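Local atomic coordinates of putative hemin ABC transport system, membrane protein (Burkholderia cenocepacia J2315, PDB entry 5B57), a protein that probably serves as the membrane-spanning permease subunit of an ABC importer that carries heme across the inner membrane. Residues 66-70 and 340-344; 70-74 and 104-108; 75-79 and 96-100; 150-155 and 217-221. One frame throughout, in Å; residues are numbered along the deposited sequence.

Interaction 1 (66-70 and 340-344)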
loop_
_atom_site.group_PDB
_atom_site.type_symbol
_atom_site.label_atom_id
_atom_site.label_comp_id
_atom_site.label_asym_id
_atom_site.label_seq_id
_atom_site.Cartn_x
_atom_site.Cartn_y
_atom_site.Cartn_z
ATOM N N MET A 66 32.073 2.407 22.791
ATOM C CA MET A 66 31.047 3.295 23.316
ATOM C C MET A 66 30.465 2.799 24.641
ATOM O O MET A 66 30.341 3.562 25.609
ATOM C CB MET A 66 29.931 3.447 22.291
ATOM C CG MET A 66 28.694 3.988 22.908
ATOM S SD MET A 66 28.023 5.291 21.900
ATOM C CE MET A 66 29.314 6.529 22.061
ATOM N N SER A 67 30.120 1.507 24.689
ATOM C CA SER A 67 29.615 0.910 25.922
ATOM C C SER A 67 30.536 1.194 27.111
ATOM O O SER A 67 30.101 1.697 28.150
ATOM C CB SER A 67 29.456 -0.585 25.711
ATOM O OG SER A 67 28.502 -1.101 26.578
ATOM N N VAL A 68 31.822 0.869 26.965
ATOM C CA VAL A 68 32.799 1.117 28.020
ATOM C C VAL A 68 32.794 2.584 28.425
ATOM O O VAL A 68 32.771 2.912 29.619
ATOM C CB VAL A 68 34.195 0.659 27.558
ATOM C CG1 VAL A 68 35.296 1.346 28.347
ATOM C CG2 VAL A 68 34.321 -0.828 27.712
ATOM N N VAL A 69 32.802 3.495 27.446
ATOM C CA VAL A 69 32.834 4.898 27.834
ATOM C C VAL A 69 31.535 5.283 28.519
ATOM O O VAL A 69 31.535 6.147 29.400
ATOM C CB VAL A 69 33.158 5.815 26.639
ATOM C CG1 VAL A 69 33.333 5.002 25.405
ATOM C CG2 VAL A 69 32.102 6.917 26.439
ATOM N N ALA A 70 30.423 4.611 28.193
ATOM C CA ALA A 70 29.142 4.975 28.797
ATOM C C ALA A 70 29.180 4.897 30.320
ATOM O O ALA A 70 28.521 5.705 30.992
ATOM C CB ALA A 70 28.026 4.085 28.262
ATOM N N LEU A 340 23.977 0.105 19.312
ATOM C CA LEU A 340 24.849 1.268 19.180
ATOM C C LEU A 340 24.051 2.577 19.167
ATOM O O LEU A 340 24.419 3.546 19.839
ATOM C CB LEU A 340 25.724 1.145 17.931
ATOM C CG LEU A 340 26.706 2.309 17.830
ATOM C CD1 LEU A 340 27.613 2.394 19.071
ATOM C CD2 LEU A 340 27.532 2.169 16.584
ATOM N N LEU A 341 22.940 2.623 18.439
ATOM C CA LEU A 341 22.186 3.873 18.363
ATOM C C LEU A 341 21.468 4.201 19.684
ATOM O O LEU A 341 21.459 5.356 20.120
ATOM C CB LEU A 341 21.192 3.809 17.190
ATOM C CG LEU A 341 21.803 3.819 15.781
ATOM C CD1 LEU A 341 20.816 3.245 14.789
ATOM C CD2 LEU A 341 22.218 5.220 15.357
ATOM N N THR A 342 20.841 3.210 20.326
ATOM C CA THR A 342 20.114 3.462 21.575
ATOM C C THR A 342 21.038 4.008 22.650
ATOM O O THR A 342 20.712 4.969 23.356
ATOM C CB THR A 342 19.483 2.170 22.073
ATOM O OG1 THR A 342 18.667 1.621 21.042
ATOM C CG2 THR A 342 18.663 2.422 23.311
ATOM N N LEU A 343 22.180 3.354 22.813
ATOM C CA LEU A 343 23.183 3.795 23.765
ATOM C C LEU A 343 23.671 5.211 23.445
ATOM O O LEU A 343 23.771 6.063 24.333
ATOM C CB LEU A 343 24.307 2.771 23.729
ATOM C CG LEU A 343 25.549 2.826 24.572
ATOM C CD1 LEU A 343 25.190 2.678 26.032
ATOM C CD2 LEU A 343 26.346 1.652 24.067
ATOM N N ALA A 344 23.969 5.482 22.172
ATOM C CA ALA A 344 24.297 6.845 21.765
ATOM C C ALA A 344 23.193 7.821 22.166
ATOM O O ALA A 344 23.482 8.963 22.575
ATOM C CB ALA A 344 24.542 6.893 20.257
#
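Met-66 and Leu-343 carry most of this contact, their side chains running past each other in opposite directions between two helices. Met-66 extends away from its backbone N (chi1 163°) and then bends at its second and third torsions, which leaves CG against the CD2 branch of Leu-343, with Met-66 CG 3.5 Å from Leu-343 CD2. The thioether lies farther along the partner helix: Met-66 SD is 4.0 Å from Ala-344 CA, and the CD1 methyl of Leu-340 approaches it from the preceding turn. The segments belong to helices 54-72 and 327-352 of a FecCD-type permease, an all-helical membrane fold; their axes run roughly parallel, 25° apart and 10.6 Å from each other at closest approach, a spacing wide enough for the long side chains to fill. Leu-343 holds CG trans to its backbone N (chi1 -179°), which carries the branch point out toward helix 54-72, where the two methyls take different partners. Leu-343 CD2 lies 3.8 Å from Ser-67 N, while Leu-343 CD1 is 3.9 Å from Ala-70 CB. No hydrogen bond joins the segments. Ser-67 also rests on Val-108 and Leu-112 of helix 94-128, which packs beside the pair.

Interaction 2 (70-74 and 104-108)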
loop_
_atom_site.group_PDB
_atom_site.type_symbol
_atom_site.label_atom_id
_atom_site.label_comp_id
_atom_site.label_asym_id
_atom_site.label_seq_id
_atom_site.Cartn_x
_atom_site.Cartn_y
_atom_site.Cartn_z
ATOM N N ALA A 70 30.423 4.611 28.193
ATOM C CA ALA A 70 29.142 4.975 28.797
ATOM C C ALA A 70 29.180 4.897 30.320
ATOM O O ALA A 70 28.521 5.705 30.992
ATOM C CB ALA A 70 28.026 4.085 28.262
ATOM N N LEU A 71 29.942 3.945 30.884
ATOM C CA LEU A 71 29.989 3.789 32.340
ATOM C C LEU A 71 30.675 4.963 33.026
ATOM O O LEU A 71 30.372 5.260 34.187
ATOM C CB LEU A 71 30.712 2.503 32.718
ATOM C CG LEU A 71 30.002 1.202 32.400
ATOM C CD1 LEU A 71 31.024 0.098 32.248
ATOM C CD2 LEU A 71 28.999 0.867 33.492
ATOM N N CYS A 72 31.585 5.643 32.330
ATOM C CA CYS A 72 32.382 6.711 32.904
ATOM C C CYS A 72 31.775 8.098 32.768
ATOM O O CYS A 72 32.265 9.013 33.439
ATOM C CB CYS A 72 33.752 6.722 32.258
ATOM S SG CYS A 72 34.493 5.127 32.317
ATOM N N VAL A 73 30.743 8.280 31.935
ATOM C CA VAL A 73 30.223 9.618 31.681
ATOM C C VAL A 73 28.779 9.814 32.166
ATOM O O VAL A 73 28.123 10.741 31.720
ATOM C CB VAL A 73 30.342 9.982 30.191
ATOM C CG1 VAL A 73 31.792 10.321 29.814
ATOM C CG2 VAL A 73 29.800 8.844 29.354
ATOM N N GLY A 74 28.271 9.007 33.095
ATOM C CA GLY A 74 26.947 9.324 33.625
ATOM C C GLY A 74 26.936 10.493 34.601
ATOM O O GLY A 74 27.735 11.421 34.462
ATOM N N ARG A 104 25.122 2.546 37.434
ATOM C CA ARG A 104 25.394 2.805 36.030
ATOM C C ARG A 104 25.117 1.579 35.160
ATOM O O ARG A 104 24.288 1.678 34.239
ATOM C CB ARG A 104 26.831 3.305 35.827
ATOM C CG ARG A 104 26.885 4.551 34.928
ATOM C CD ARG A 104 25.872 4.500 33.789
ATOM N NE ARG A 104 26.330 5.209 32.593
ATOM C CZ ARG A 104 25.679 6.221 32.027
ATOM N NH1 ARG A 104 24.542 6.651 32.552
ATOM N NH2 ARG A 104 26.157 6.801 30.932
ATOM N N ALA A 105 25.798 0.443 35.421
ATOM C CA ALA A 105 25.802 -0.788 34.647
ATOM C C ALA A 105 24.392 -1.204 34.231
ATOM O O ALA A 105 24.150 -1.340 33.025
ATOM C CB ALA A 105 26.510 -1.918 35.410
ATOM N N PRO A 106 23.430 -1.393 35.146
ATOM C CA PRO A 106 22.098 -1.830 34.686
ATOM C C PRO A 106 21.497 -0.906 33.649
ATOM O O PRO A 106 20.736 -1.354 32.790
ATOM C CB PRO A 106 21.255 -1.844 35.975
ATOM C CG PRO A 106 22.234 -1.831 37.083
ATOM C CD PRO A 106 23.391 -1.017 36.565
ATOM N N ARG A 107 21.832 0.378 33.699
ATOM C CA ARG A 107 21.307 1.299 32.715
ATOM C C ARG A 107 22.017 1.126 31.384
ATOM O O ARG A 107 21.377 1.125 30.328
ATOM C CB ARG A 107 21.438 2.724 33.235
ATOM C CG ARG A 107 21.084 3.756 32.228
ATOM C CD ARG A 107 20.486 4.970 32.867
ATOM N NE ARG A 107 20.308 6.000 31.859
ATOM C CZ ARG A 107 19.782 7.189 32.111
ATOM N NH1 ARG A 107 19.391 7.484 33.341
ATOM N NH2 ARG A 107 19.644 8.078 31.140
ATOM N N VAL A 108 23.334 0.949 31.409
ATOM C CA VAL A 108 24.047 0.721 30.155
ATOM C C VAL A 108 23.637 -0.604 29.544
ATOM O O VAL A 108 23.365 -0.683 28.343
ATOM C CB VAL A 108 25.568 0.794 30.361
ATOM C CG1 VAL A 108 26.247 0.289 29.128
ATOM C CG2 VAL A 108 25.989 2.228 30.636
#
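Arg-104 reaches across to the backbone carbonyl of Ala-70, and this is the polar part of the contact. Its guanidinium approaches side-on, with Arg-104 NE 2.8 Å and Arg-104 NH2 2.6 Å from Ala-70 O, so one acceptor takes two N-H groups. Both bonds are distinctly bent, with N-H...O angles of 136° and 140°. The oxygen lies close to the guanidinium plane, whereas both nitrogens come from the same face of the carbonyl plane, NE standing well above it. An arginine side chain thus takes up a backbone carbonyl in the last turn of a transmembrane helix. Arg-104 was modelled in two conformers, and the grip described is that of one of them, so its permanence is doubtful. Bends at chi2 and chi3 bring the guanidinium beside the turn after the helix, where poorly ordered Gly-74 lies with CA over one face, toward the rim.

Apolar packing makes up the rest. Ala-70 CB sits 3.6 Å from Val-108 CG2, and the CD2 branch of Leu-71 lies against the backbone of Ala-105, with Leu-71 CD2 3.8 Å from Ala-105 N.

The contact joins the end of helix 54-72 to helix 94-128 near the kink at Pro-106, beside which Arg-107 is salt-bridged to Asp-346 of helix 327-352 and to Asp-357. Helix 327-352 covers Ala-70 and Val-73, helix 80-87 packs on Cys-72, and Trp-242 of helix 242-260 touches Ala-105 and Pro-106.

Interaction 3 (75-79 and 96-100)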
loop_
_atom_site.group_PDB
_atom_site.type_symbol
_atom_site.label_atom_id
_atom_site.label_comp_id
_atom_site.label_asym_id
_atom_site.label_seq_id
_atom_site.Cartn_x
_atom_site.Cartn_y
_atom_site.Cartn_z
ATOM N N ALA A 75 26.068 10.470 35.622
ATOM C CA ALA A 75 26.115 11.546 36.618
ATOM C C ALA A 75 27.380 11.500 37.478
ATOM O O ALA A 75 27.768 12.540 38.022
ATOM C CB ALA A 75 24.877 11.524 37.513
ATOM N N TYR A 76 28.015 10.321 37.613
ATOM C CA TYR A 76 29.264 10.098 38.365
ATOM C C TYR A 76 30.422 10.036 37.367
ATOM O O TYR A 76 30.492 9.102 36.561
ATOM C CB TYR A 76 29.155 8.795 39.173
ATOM C CG TYR A 76 30.383 8.340 39.962
ATOM C CD1 TYR A 76 30.657 8.868 41.214
ATOM C CD2 TYR A 76 31.245 7.350 39.472
ATOM C CE1 TYR A 76 31.770 8.456 41.945
ATOM C CE2 TYR A 76 32.369 6.930 40.203
ATOM C CZ TYR A 76 32.618 7.493 41.440
ATOM O OH TYR A 76 33.703 7.118 42.198
ATOM N N ARG A 77 31.321 11.027 37.399
ATOM C CA ARG A 77 32.379 11.116 36.388
ATOM C C ARG A 77 33.658 10.455 36.886
ATOM O O ARG A 77 34.154 10.769 37.968
ATOM C CB ARG A 77 32.672 12.567 35.999
ATOM C CG ARG A 77 31.459 13.386 35.662
ATOM C CD ARG A 77 30.543 12.576 34.806
ATOM N NE ARG A 77 29.429 13.351 34.282
ATOM C CZ ARG A 77 29.245 13.588 32.986
ATOM N NH1 ARG A 77 30.104 13.103 32.089
ATOM N NH2 ARG A 77 28.195 14.294 32.586
ATOM N N ILE A 78 34.205 9.552 36.087
ATOM C CA ILE A 78 35.370 8.804 36.530
ATOM C C ILE A 78 36.177 8.394 35.304
ATOM O O ILE A 78 35.595 7.991 34.288
ATOM C CB ILE A 78 34.942 7.612 37.398
ATOM C CG1 ILE A 78 36.160 6.826 37.850
ATOM C CG2 ILE A 78 33.916 6.712 36.696
ATOM C CD1 ILE A 78 35.889 6.094 39.095
ATOM N N PRO A 79 37.501 8.525 35.313
ATOM C CA PRO A 79 38.261 8.174 34.112
ATOM C C PRO A 79 38.313 6.666 33.934
ATOM O O PRO A 79 38.025 5.895 34.852
ATOM C CB PRO A 79 39.653 8.762 34.375
ATOM C CG PRO A 79 39.476 9.702 35.525
ATOM C CD PRO A 79 38.342 9.191 36.325
ATOM N N ALA A 96 33.034 3.597 44.586
ATOM C CA ALA A 96 33.012 3.758 43.134
ATOM C C ALA A 96 32.537 2.485 42.439
ATOM O O ALA A 96 31.822 2.551 41.436
ATOM C CB ALA A 96 34.391 4.162 42.629
ATOM N N ARG A 97 32.919 1.316 42.955
ATOM C CA ARG A 97 32.391 0.069 42.410
ATOM C C ARG A 97 30.873 -0.007 42.568
ATOM O O ARG A 97 30.174 -0.524 41.685
ATOM C CB ARG A 97 33.063 -1.120 43.083
ATOM C CG ARG A 97 32.542 -2.448 42.608
ATOM C CD ARG A 97 33.462 -3.590 42.985
ATOM N NE ARG A 97 33.122 -4.833 42.298
ATOM C CZ ARG A 97 32.103 -5.618 42.642
ATOM N NH1 ARG A 97 31.315 -5.287 43.671
ATOM N NH2 ARG A 97 31.865 -6.733 41.954
ATOM N N ALA A 98 30.345 0.523 43.678
ATOM C CA ALA A 98 28.908 0.492 43.934
ATOM C C ALA A 98 28.136 1.420 42.991
ATOM O O ALA A 98 27.076 1.045 42.483
ATOM C CB ALA A 98 28.638 0.859 45.394
ATOM N N VAL A 99 28.633 2.636 42.751
ATOM C CA VAL A 99 27.980 3.513 41.783
ATOM C C VAL A 99 28.036 2.912 40.377
ATOM O O VAL A 99 27.063 2.985 39.619
ATOM C CB VAL A 99 28.613 4.921 41.823
ATOM C CG1 VAL A 99 28.195 5.724 40.601
ATOM C CG2 VAL A 99 28.229 5.654 43.104
ATOM N N LEU A 100 29.159 2.299 40.005
ATOM C CA LEU A 100 29.257 1.726 38.663
ATOM C C LEU A 100 28.483 0.419 38.541
ATOM O O LEU A 100 27.660 0.266 37.637
ATOM C CB LEU A 100 30.718 1.506 38.273
ATOM C CG LEU A 100 31.566 2.766 38.116
ATOM C CD1 LEU A 100 32.948 2.433 37.575
ATOM C CD2 LEU A 100 30.870 3.742 37.211
#
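Tyr-76 holds its ring trans to its own backbone N (chi1 177°), and Val-99 does the same with its CG1 methyl (chi1 166°), which carries the ring out from the loop and the methyl out from the helix until they meet. The second tyrosine torsion, 82°, sets the ring plane nearly perpendicular to the plane of CA, CB and CG and turns one face to the helix. Val-99 lies over that face, its CB 4.2 Å above the plane of the Tyr-76 ring and displaced toward the rim. The methyl works on the inner end of the ring: Val-99 CG1 is 3.5 Å from Tyr-76 CG and equally close to Tyr-76 CB.

One turn back along the helix, Ala-96 meets the far end of the tyrosine, with Ala-96 CB 4.0 Å from Tyr-76 CZ and the hydroxyl oxygen nearby; no hydrogen bond crosses between the segments. Ile-78, two residues along the loop, adds a second point of contact. Its extended chain leaves Ile-78 CD1 4.3 Å from Ala-96 CB, and its CG2 branch comes equally near to CD2 of Leu-100, which also approaches the tyrosine ring obliquely.

Behind this layer lies helix 80-87, which follows directly after Pro-79 at its N-cap position. Its Ala-83 is touched by both Ile-78 and Leu-100, and its Ala-86 by Ala-96. The arrangement is that of a helical connection folded back on the helix it leads into: the link between helices 54-72 and 94-128 packs on the first turns of the latter, probably at the periplasmic side, as in related BtuC-type permeases.

Interaction 4 (150-155 and 217-221)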
loop_
_atom_site.group_PDB
_atom_site.type_symbol
_atom_site.label_atom_id
_atom_site.label_comp_id
_atom_site.label_asym_id
_atom_site.label_seq_id
_atom_site.Cartn_x
_atom_site.Cartn_y
_atom_site.Cartn_z
ATOM N N THR A 150 -0.722 1.024 32.800
ATOM C CA THR A 150 -1.613 2.045 33.329
ATOM C C THR A 150 -2.675 1.436 34.238
ATOM O O THR A 150 -3.047 2.040 35.257
ATOM C CB THR A 150 -2.258 2.821 32.182
ATOM O OG1 THR A 150 -1.229 3.421 31.409
ATOM C CG2 THR A 150 -3.141 3.950 32.707
ATOM N N THR A 151 -3.178 0.246 33.886
ATOM C CA THR A 151 -4.096 -0.464 34.773
ATOM C C THR A 151 -3.528 -0.568 36.185
ATOM O O THR A 151 -4.249 -0.378 37.171
ATOM C CB THR A 151 -4.388 -1.855 34.222
ATOM O OG1 THR A 151 -5.018 -1.736 32.941
ATOM C CG2 THR A 151 -5.292 -2.606 35.158
ATOM N N LEU A 152 -2.221 -0.835 36.295
ATOM C CA LEU A 152 -1.595 -1.005 37.599
ATOM C C LEU A 152 -1.315 0.326 38.283
ATOM O O LEU A 152 -1.557 0.462 39.487
ATOM C CB LEU A 152 -0.292 -1.801 37.484
ATOM C CG LEU A 152 0.417 -1.908 38.860
ATOM C CD1 LEU A 152 -0.363 -2.728 39.841
ATOM C CD2 LEU A 152 1.799 -2.470 38.783
ATOM N N ILE A 153 -0.775 1.307 37.558
ATOM C CA ILE A 153 -0.446 2.585 38.196
ATOM C C ILE A 153 -1.704 3.242 38.765
ATOM O O ILE A 153 -1.666 3.844 39.844
ATOM C CB ILE A 153 0.291 3.509 37.205
ATOM C CG1 ILE A 153 1.632 2.919 36.757
ATOM C CG2 ILE A 153 0.456 4.925 37.764
ATOM C CD1 ILE A 153 2.415 3.851 35.863
ATOM N N VAL A 154 -2.843 3.106 38.073
ATOM C CA VAL A 154 -4.056 3.845 38.423
ATOM C C VAL A 154 -4.972 3.063 39.358
ATOM O O VAL A 154 -5.639 3.665 40.211
ATOM C CB VAL A 154 -4.805 4.274 37.148
ATOM C CG1 VAL A 154 -6.133 4.967 37.508
ATOM C CG2 VAL A 154 -3.916 5.168 36.278
ATOM N N LEU A 155 -5.032 1.730 39.227
ATOM C CA LEU A 155 -5.802 0.929 40.169
ATOM C C LEU A 155 -4.900 0.286 41.208
ATOM O O LEU A 155 -4.838 -0.949 41.280
ATOM C CB LEU A 155 -6.626 -0.111 39.414
ATOM C CG LEU A 155 -7.517 0.543 38.346
ATOM C CD1 LEU A 155 -8.231 -0.468 37.488
ATOM C CD2 LEU A 155 -8.516 1.513 38.962
ATOM N N LEU A 217 -8.617 5.681 32.194
ATOM C CA LEU A 217 -7.847 5.478 33.418
ATOM C C LEU A 217 -6.987 6.686 33.745
ATOM O O LEU A 217 -6.906 7.101 34.910
ATOM C CB LEU A 217 -6.979 4.237 33.283
ATOM C CG LEU A 217 -7.648 2.902 33.542
ATOM C CD1 LEU A 217 -6.744 1.841 32.987
ATOM C CD2 LEU A 217 -7.840 2.723 35.029
ATOM N N THR A 218 -6.351 7.262 32.725
ATOM C CA THR A 218 -5.707 8.565 32.868
ATOM C C THR A 218 -6.661 9.610 33.437
ATOM O O THR A 218 -6.342 10.293 34.414
ATOM C CB THR A 218 -5.208 9.026 31.515
ATOM O OG1 THR A 218 -4.380 8.004 30.964
ATOM C CG2 THR A 218 -4.439 10.262 31.673
ATOM N N PHE A 219 -7.832 9.756 32.806
ATOM C CA PHE A 219 -8.862 10.688 33.259
ATOM C C PHE A 219 -9.093 10.597 34.759
ATOM O O PHE A 219 -9.204 11.621 35.446
ATOM C CB PHE A 219 -10.157 10.397 32.496
ATOM C CG PHE A 219 -11.384 11.082 33.042
ATOM C CD1 PHE A 219 -11.499 12.470 33.020
ATOM C CD2 PHE A 219 -12.446 10.330 33.524
ATOM C CE1 PHE A 219 -12.634 13.098 33.498
ATOM C CE2 PHE A 219 -13.587 10.947 34.008
ATOM C CZ PHE A 219 -13.685 12.334 33.999
ATOM N N VAL A 220 -9.141 9.376 35.291
ATOM C CA VAL A 220 -9.423 9.212 36.704
ATOM C C VAL A 220 -8.166 9.256 37.574
ATOM O O VAL A 220 -8.284 9.195 38.807
ATOM C CB VAL A 220 -10.218 7.909 36.907
ATOM C CG1 VAL A 220 -9.283 6.688 36.858
ATOM C CG2 VAL A 220 -11.031 7.982 38.196
ATOM N N ALA A 221 -6.974 9.400 36.981
ATOM C CA ALA A 221 -5.725 9.305 37.737
ATOM C C ALA A 221 -5.431 10.578 38.516
ATOM O O ALA A 221 -5.661 11.690 38.034
ATOM C CB ALA A 221 -4.547 9.008 36.810
#
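Leu-217 and Val-154 form the centre of this contact, where the last turns of helices 141-154 and 196-220 come together. Leu-217 reaches across to the facing helix with its two methyls divided: Leu-217 CD1 rests 3.9 Å from Thr-151 CA, and Leu-217 CD2 touches both Val-154 and Leu-155, 3.8 Å from Val-154 CG1. The isobutyl groups of Leu-155 and Leu-217 cross at about a right angle. Val-154 splits its methyls as well; Val-154 CG1 lies 3.6 Å from Val-220 CG1, and CG2 faces the methyl of Ala-221. Thr-150 contributes a methyl, Thr-150 CG2 lying 3.9 Å from Leu-217 CB.

That use of Thr-150 follows from its first torsion (chi1 -59°), which sends OG1 back to the carbonyl of Ala-146 and leaves CG2 for the partner helix. Thr-151 likewise bonds the carbonyl of Leu-147. Farther out, helix 223-234 backs the pair, with Leu-229 against Thr-150, while Arg-227 of the second subunit donates a hydrogen bond to the carbonyl of Ala-221. Two helix ends of the all-helical FecCD permease fold thus pack together beside the interface between the permease subunits.

No hydrogen bond passes between the two segments. With both threonine hydroxyls of the first segment engaged within their own helix, cohesion comes from aliphatic packing, in which Val-154 also rests its CG1 on the carbonyl oxygen of Leu-217, running from buried Thr-150 and Val-154 out to Leu-155 and Val-220 on the surface.

Overall arrangement
Interactions 1, 2 and 3 form one continuous region on the same side of the chain's centre, and interaction 4 lies apart, about 32 Å or more from each of them between centres. Interactions 1 and 2 share Ala-70 and helix 54-72, and interaction 2 is joined to interaction 3 by helix 94-128, whose probable backbone bonds run from Arg-104 and Ala-105 to Val-99 and Leu-100. Interaction 1 lies nearest the chain's centre, about 15 Å away between centres, yet is only partly buried; interaction 3 is the farthest at about 27 Å, although its touching residues are largely buried. Interactions 1, 3 and 4 are apolar, whereas interaction 2 adds an arginine-carbonyl grip at a helix end. Interaction 4 alone adjoins the second subunit.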